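Local coordinates for protein dihydrodipicolinate synthase (Bacillus clausii KSM-K16, PDB 3E96) that probably catalyses the condensation of pyruvate with aspartate semialdehyde to 4-hydroxy-tetrahydrodipicolinate, a step of lysine biosynthesis, at residues 215-226 with 240-248. Numbering follows the deposited sequence.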
ATOM      1  N   LEU B 215       7.736  -2.767  20.560  1.00 12.10           N
ATOM      2  CA  LEU B 215       8.288  -2.328  21.834  1.00 14.49           C
ATOM      3  C   LEU B 215       9.612  -3.033  22.150  1.00 14.55           C
ATOM      4  O   LEU B 215      10.477  -2.463  22.818  1.00 15.39           O
ATOM      5  CB  LEU B 215       7.272  -2.593  22.957  1.00 15.68           C
ATOM      6  CG  LEU B 215       7.668  -2.263  24.401  1.00 16.22           C
ATOM      7  CD1 LEU B 215       8.015  -0.789  24.517  1.00 18.52           C
ATOM      8  CD2 LEU B 215       6.515  -2.604  25.337  1.00 17.13           C
ATOM      9  N   VAL B 216       9.779  -4.260  21.662  1.00 14.22           N
ATOM     10  CA  VAL B 216      11.009  -5.009  21.924  1.00 15.35           C
ATOM     11  C   VAL B 216      12.265  -4.302  21.411  1.00 15.37           C
ATOM     12  O   VAL B 216      13.373  -4.620  21.846  1.00 14.41           O
ATOM     13  CB  VAL B 216      10.968  -6.431  21.313  1.00 15.80           C
ATOM     14  CG1 VAL B 216       9.869  -7.253  21.980  1.00 15.71           C
ATOM     15  CG2 VAL B 216      10.747  -6.352  19.815  1.00 17.48           C
ATOM     16  N   ASN B 217      12.099  -3.351  20.492  1.00 14.29           N
ATOM     17  CA  ASN B 217      13.251  -2.621  19.964  1.00 14.42           C
ATOM     18  C   ASN B 217      13.955  -1.793  21.031  1.00 16.12           C
ATOM     19  O   ASN B 217      15.146  -1.509  20.907  1.00 16.04           O
ATOM     20  CB  ASN B 217      12.843  -1.695  18.814  1.00 15.52           C
ATOM     21  CG  ASN B 217      12.558  -2.450  17.531  1.00 14.53           C
ATOM     22  OD1 ASN B 217      11.398  -2.694  17.178  1.00 17.55           O
ATOM     23  ND2 ASN B 217      13.614  -2.834  16.833  1.00  9.57           N
ATOM     24  N   LEU B 218      13.224  -1.393  22.068  1.00 15.16           N
ATOM     25  CA  LEU B 218      13.822  -0.600  23.133  1.00 17.00           C
ATOM     26  C   LEU B 218      13.700  -1.229  24.518  1.00 17.57           C
ATOM     27  O   LEU B 218      14.619  -1.115  25.329  1.00 19.60           O
ATOM     28  CB  LEU B 218      13.216   0.811  23.172  1.00 15.56           C
ATOM     29  CG  LEU B 218      11.696   0.965  23.313  1.00 16.41           C
ATOM     30  CD1 LEU B 218      11.373   2.332  23.905  1.00 16.88           C
ATOM     31  CD2 LEU B 218      11.028   0.790  21.944  1.00 16.79           C
ATOM     32  N   LEU B 219      12.579  -1.896  24.782  1.00 17.92           N
ATOM     33  CA  LEU B 219      12.332  -2.501  26.090  1.00 17.23           C
ATOM     34  C   LEU B 219      11.734  -3.899  25.980  1.00 17.35           C
ATOM     35  O   LEU B 219      10.585  -4.125  26.362  1.00 16.03           O
ATOM     36  CB  LEU B 219      11.383  -1.602  26.886  1.00 17.02           C
ATOM     37  CG  LEU B 219      11.887  -0.172  27.112  1.00 18.36           C
ATOM     38  CD1 LEU B 219      10.742   0.749  27.504  1.00 17.60           C
ATOM     39  CD2 LEU B 219      12.961  -0.196  28.190  1.00 19.61           C
ATOM     40  N   PRO B 220      12.516  -4.864  25.479  1.00 17.89           N
ATOM     41  CA  PRO B 220      12.033  -6.237  25.326  1.00 18.66           C
ATOM     42  C   PRO B 220      11.537  -6.901  26.608  1.00 19.70           C
ATOM     43  O   PRO B 220      10.667  -7.768  26.557  1.00 19.15           O
ATOM     44  CB  PRO B 220      13.233  -6.958  24.711  1.00 19.79           C
ATOM     45  CG  PRO B 220      14.403  -6.188  25.242  1.00 18.58           C
ATOM     46  CD  PRO B 220      13.940  -4.760  25.113  1.00 17.33           C
ATOM     47  N   GLN B 221      12.077  -6.494  27.754  1.00 19.63           N
ATOM     48  CA  GLN B 221      11.659  -7.084  29.023  1.00 20.95           C
ATOM     49  C   GLN B 221      10.190  -6.798  29.348  1.00 20.45           C
ATOM     50  O   GLN B 221       9.523  -7.613  29.989  1.00 19.07           O
ATOM     51  CB  GLN B 221      12.556  -6.597  30.170  1.00 24.74           C
ATOM     52  CG  GLN B 221      12.319  -5.161  30.628  1.00 28.96           C
ATOM     53  CD  GLN B 221      12.965  -4.110  29.735  1.00 32.85           C
ATOM     54  OE1 GLN B 221      12.837  -2.911  29.993  1.00 36.35           O
ATOM     55  NE2 GLN B 221      13.665  -4.548  28.686  1.00 29.57           N
ATOM     56  N   LYS B 222       9.681  -5.647  28.916  1.00 19.15           N
ATOM     57  CA  LYS B 222       8.282  -5.309  29.173  1.00 19.42           C
ATOM     58  C   LYS B 222       7.366  -6.229  28.380  1.00 18.75           C
ATOM     59  O   LYS B 222       6.319  -6.653  28.872  1.00 18.09           O
ATOM     60  CB  LYS B 222       7.990  -3.853  28.799  1.00 20.48           C
ATOM     61  CG  LYS B 222       8.567  -2.833  29.765  1.00 23.61           C
ATOM     62  CD  LYS B 222       8.133  -1.420  29.400  1.00 25.23           C
ATOM     63  CE  LYS B 222       8.670  -0.402  30.403  1.00 26.53           C
ATOM     64  NZ  LYS B 222       8.147  -0.643  31.779  1.00 27.59           N
ATOM     65  N   ALA B 223       7.763  -6.532  27.146  1.00 17.49           N
ATOM     66  CA  ALA B 223       6.980  -7.414  26.294  1.00 17.15           C
ATOM     67  C   ALA B 223       6.998  -8.811  26.902  1.00 17.14           C
ATOM     68  O   ALA B 223       5.972  -9.492  26.954  1.00 16.00           O
ATOM     69  CB  ALA B 223       7.567  -7.442  24.884  1.00 16.85           C
ATOM     70  N   VAL B 224       8.172  -9.232  27.368  1.00 16.64           N
ATOM     71  CA  VAL B 224       8.317 -10.548  27.979  1.00 17.14           C
ATOM     72  C   VAL B 224       7.448 -10.663  29.227  1.00 16.59           C
ATOM     73  O   VAL B 224       6.843 -11.703  29.473  1.00 15.34           O
ATOM     74  CB  VAL B 224       9.795 -10.839  28.354  1.00 16.75           C
ATOM     75  CG1 VAL B 224       9.887 -12.140  29.143  1.00 17.60           C
ATOM     76  CG2 VAL B 224      10.635 -10.951  27.088  1.00 18.41           C
ATOM     77  N   GLU B 225       7.383  -9.593  30.014  1.00 17.64           N
ATOM     78  CA  GLU B 225       6.569  -9.609  31.224  1.00 19.72           C
ATOM     79  C   GLU B 225       5.101  -9.847  30.881  1.00 18.73           C
ATOM     80  O   GLU B 225       4.412 -10.590  31.582  1.00 17.07           O
ATOM     81  CB  GLU B 225       6.700  -8.287  31.985  1.00 22.84           C
ATOM     82  CG  GLU B 225       8.116  -7.944  32.412  1.00 30.42           C
ATOM     83  CD  GLU B 225       8.186  -6.649  33.202  1.00 34.72           C
ATOM     84  OE1 GLU B 225       9.299  -6.086  33.326  1.00 38.68           O
ATOM     85  OE2 GLU B 225       7.132  -6.199  33.705  1.00 35.28           O
ATOM     86  N   MET B 226       4.624  -9.223  29.804  1.00 16.93           N
ATOM     87  CA  MET B 226       3.229  -9.393  29.405  1.00 16.25           C
ATOM     88  C   MET B 226       2.972 -10.824  28.964  1.00 15.86           C
ATOM     89  O   MET B 226       1.959 -11.414  29.335  1.00 16.06           O
ATOM     90  CB  MET B 226       2.844  -8.434  28.265  1.00 14.54           C
ATOM     91  CG  MET B 226       1.374  -8.588  27.814  1.00 17.86           C
ATOM     92  SD  MET B 226       0.772  -7.392  26.564  1.00 11.62           S
ATOM     93  CE  MET B 226       0.315  -6.004  27.651  1.00 14.59           C
ATOM     94  N   ARG B 240      -1.754  -4.712  34.911  1.00 18.65           N
ATOM     95  CA  ARG B 240      -0.773  -3.757  35.406  1.00 18.69           C
ATOM     96  C   ARG B 240       0.222  -3.433  34.296  1.00 17.67           C
ATOM     97  O   ARG B 240       0.512  -2.268  34.030  1.00 16.65           O
ATOM     98  CB  ARG B 240      -0.034  -4.339  36.611  1.00 23.06           C
ATOM     99  CG  ARG B 240       1.016  -3.413  37.212  1.00 29.47           C
ATOM    100  CD  ARG B 240       2.363  -4.108  37.270  1.00 34.26           C
ATOM    101  NE  ARG B 240       2.273  -5.402  37.943  1.00 37.18           N
ATOM    102  CZ  ARG B 240       3.129  -6.400  37.750  1.00 38.45           C
ATOM    103  NH1 ARG B 240       4.136  -6.252  36.902  1.00 39.41           N
ATOM    104  NH2 ARG B 240       2.974  -7.547  38.401  1.00 39.85           N
ATOM    105  N   ILE B 241       0.745  -4.474  33.655  1.00 15.20           N
ATOM    106  CA  ILE B 241       1.705  -4.307  32.568  1.00 15.91           C
ATOM    107  C   ILE B 241       1.025  -3.600  31.396  1.00 15.49           C
ATOM    108  O   ILE B 241       1.608  -2.716  30.763  1.00 15.20           O
ATOM    109  CB  ILE B 241       2.243  -5.674  32.095  1.00 17.26           C
ATOM    110  CG1 ILE B 241       2.850  -6.429  33.280  1.00 20.84           C
ATOM    111  CG2 ILE B 241       3.290  -5.477  31.008  1.00 19.27           C
ATOM    112  CD1 ILE B 241       3.193  -7.881  32.976  1.00 22.87           C
ATOM    113  N   TRP B 242      -0.209  -3.996  31.112  1.00 14.50           N
ATOM    114  CA  TRP B 242      -0.977  -3.393  30.025  1.00 15.13           C
ATOM    115  C   TRP B 242      -1.123  -1.879  30.219  1.00 15.13           C
ATOM    116  O   TRP B 242      -0.794  -1.099  29.324  1.00 15.22           O
ATOM    117  CB  TRP B 242      -2.359  -4.042  29.941  1.00 15.02           C
ATOM    118  CG  TRP B 242      -3.238  -3.465  28.877  1.00 14.07           C
ATOM    119  CD1 TRP B 242      -3.140  -3.666  27.528  1.00 14.54           C
ATOM    120  CD2 TRP B 242      -4.355  -2.589  29.073  1.00 13.82           C
ATOM    121  NE1 TRP B 242      -4.134  -2.969  26.871  1.00 13.74           N
ATOM    122  CE2 TRP B 242      -4.891  -2.300  27.799  1.00 14.49           C
ATOM    123  CE3 TRP B 242      -4.953  -2.021  30.205  1.00 13.90           C
ATOM    124  CZ2 TRP B 242      -6.000  -1.465  27.625  1.00 14.91           C
ATOM    125  CZ3 TRP B 242      -6.057  -1.191  30.032  1.00 16.45           C
ATOM    126  CH2 TRP B 242      -6.567  -0.922  28.749  1.00 16.02           C
ATOM    127  N   GLU B 243      -1.615  -1.460  31.384  1.00 16.06           N
ATOM    128  CA  GLU B 243      -1.791  -0.032  31.653  1.00 17.48           C
ATOM    129  C   GLU B 243      -0.470   0.715  31.519  1.00 17.84           C
ATOM    130  O   GLU B 243      -0.436   1.868  31.093  1.00 17.94           O
ATOM    131  CB  GLU B 243      -2.341   0.198  33.063  1.00 19.42           C
ATOM    132  CG  GLU B 243      -3.769  -0.261  33.270  1.00 23.23           C
ATOM    133  CD  GLU B 243      -4.355   0.272  34.559  1.00 24.09           C
ATOM    134  OE1 GLU B 243      -4.609   1.491  34.636  1.00 26.92           O
ATOM    135  OE2 GLU B 243      -4.553  -0.524  35.493  1.00 27.77           O
ATOM    136  N   ASP B 244       0.612   0.039  31.885  1.00 18.62           N
ATOM    137  CA  ASP B 244       1.956   0.606  31.826  1.00 19.95           C
ATOM    138  C   ASP B 244       2.423   0.858  30.390  1.00 19.61           C
ATOM    139  O   ASP B 244       3.106   1.843  30.118  1.00 18.53           O
ATOM    140  CB  ASP B 244       2.935  -0.351  32.523  1.00 21.88           C
ATOM    141  CG  ASP B 244       4.329   0.228  32.670  1.00 25.04           C
ATOM    142  OD1 ASP B 244       4.474   1.278  33.329  1.00 24.42           O
ATOM    143  OD2 ASP B 244       5.286  -0.372  32.132  1.00 26.78           O
ATOM    144  N   ILE B 245       2.040  -0.029  29.475  1.00 18.67           N
ATOM    145  CA  ILE B 245       2.460   0.079  28.077  1.00 18.96           C
ATOM    146  C   ILE B 245       1.523   0.834  27.127  1.00 19.40           C
ATOM    147  O   ILE B 245       1.979   1.407  26.137  1.00 17.92           O
ATOM    148  CB  ILE B 245       2.720  -1.333  27.492  1.00 19.28           C
ATOM    149  CG1 ILE B 245       3.812  -2.037  28.305  1.00 21.21           C
ATOM    150  CG2 ILE B 245       3.150  -1.237  26.035  1.00 21.57           C
ATOM    151  CD1 ILE B 245       3.982  -3.510  27.963  1.00 22.21           C
ATOM    152  N   VAL B 246       0.227   0.848  27.424  1.00 18.84           N
ATOM    153  CA  VAL B 246      -0.743   1.505  26.545  1.00 19.87           C
ATOM    154  C   VAL B 246      -0.416   2.924  26.062  1.00 18.96           C
ATOM    155  O   VAL B 246      -0.538   3.217  24.870  1.00 19.50           O
ATOM    156  CB  VAL B 246      -2.155   1.516  27.177  1.00 20.65           C
ATOM    157  CG1 VAL B 246      -3.111   2.330  26.304  1.00 24.36           C
ATOM    158  CG2 VAL B 246      -2.669   0.094  27.300  1.00 22.70           C
ATOM    159  N   PRO B 247      -0.006   3.824  26.968  1.00 17.96           N
ATOM    160  CA  PRO B 247       0.310   5.189  26.534  1.00 18.03           C
ATOM    161  C   PRO B 247       1.341   5.241  25.403  1.00 17.55           C
ATOM    162  O   PRO B 247       1.239   6.066  24.495  1.00 15.86           O
ATOM    163  CB  PRO B 247       0.811   5.850  27.817  1.00 19.77           C
ATOM    164  CG  PRO B 247       0.018   5.143  28.882  1.00 19.40           C
ATOM    165  CD  PRO B 247       0.101   3.700  28.434  1.00 18.98           C
ATOM    166  N   PHE B 248       2.327   4.354  25.462  1.00 16.67           N
ATOM    167  CA  PHE B 248       3.364   4.298  24.443  1.00 16.18           C
ATOM    168  C   PHE B 248       2.757   3.865  23.112  1.00 16.09           C
ATOM    169  O   PHE B 248       3.050   4.446  22.063  1.00 14.74           O
ATOM    170  CB  PHE B 248       4.456   3.307  24.852  1.00 17.32           C
ATOM    171  CG  PHE B 248       5.624   3.258  23.898  1.00 18.28           C
ATOM    172  CD1 PHE B 248       6.496   4.337  23.790  1.00 20.12           C
ATOM    173  CD2 PHE B 248       5.851   2.130  23.116  1.00 20.02           C
ATOM    174  CE1 PHE B 248       7.585   4.294  22.913  1.00 19.19           C
ATOM    175  CE2 PHE B 248       6.936   2.074  22.236  1.00 21.05           C
ATOM    176  CZ  PHE B 248       7.803   3.159  22.136  1.00 20.42           C
TER
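Ile241 and Ile245 pack from helix 235-252 against residues 215-226, which follow the last strand of the (beta/alpha)8 TIM barrel and lead into helix 220-231. The two helix segments run roughly antiparallel, at 142° with axes 9.9 Å apart, and helix 235-252 belongs to the C-terminal helical region typical of the DapA family. Apolar contacts dominate. Ile241 CG2 approaches Met226 CB, while its CD1 packs on the backbone carbonyl of the facing helix, 3.3 Å from Glu225 O. With CG anti to the backbone N (chi1 180°) and a bend at chi3, Met226 brings CE to 3.8 Å from Trp242 CA, near the plane of the indole at its edge. Before the helix, in the 3-10 turn, Leu215 divides its branches: CD2 meets Ile245 CG2 and CD1 meets Phe248 CE2, whose ring also receives Leu218 CD2 at CZ. The polar link is a salt bridge in which the Lys222 chain, bent at chi4 (-62°), crosses Asp244 at about a right angle; Trp300 adds a cation-pi contact to the same lysine. A methionine in place of Lys222 would probably leave the Asp244 carboxylate without its cationic mate. Lys222 NZ donates to the syn lone pair of Asp244 OD2 at 2.9 Å.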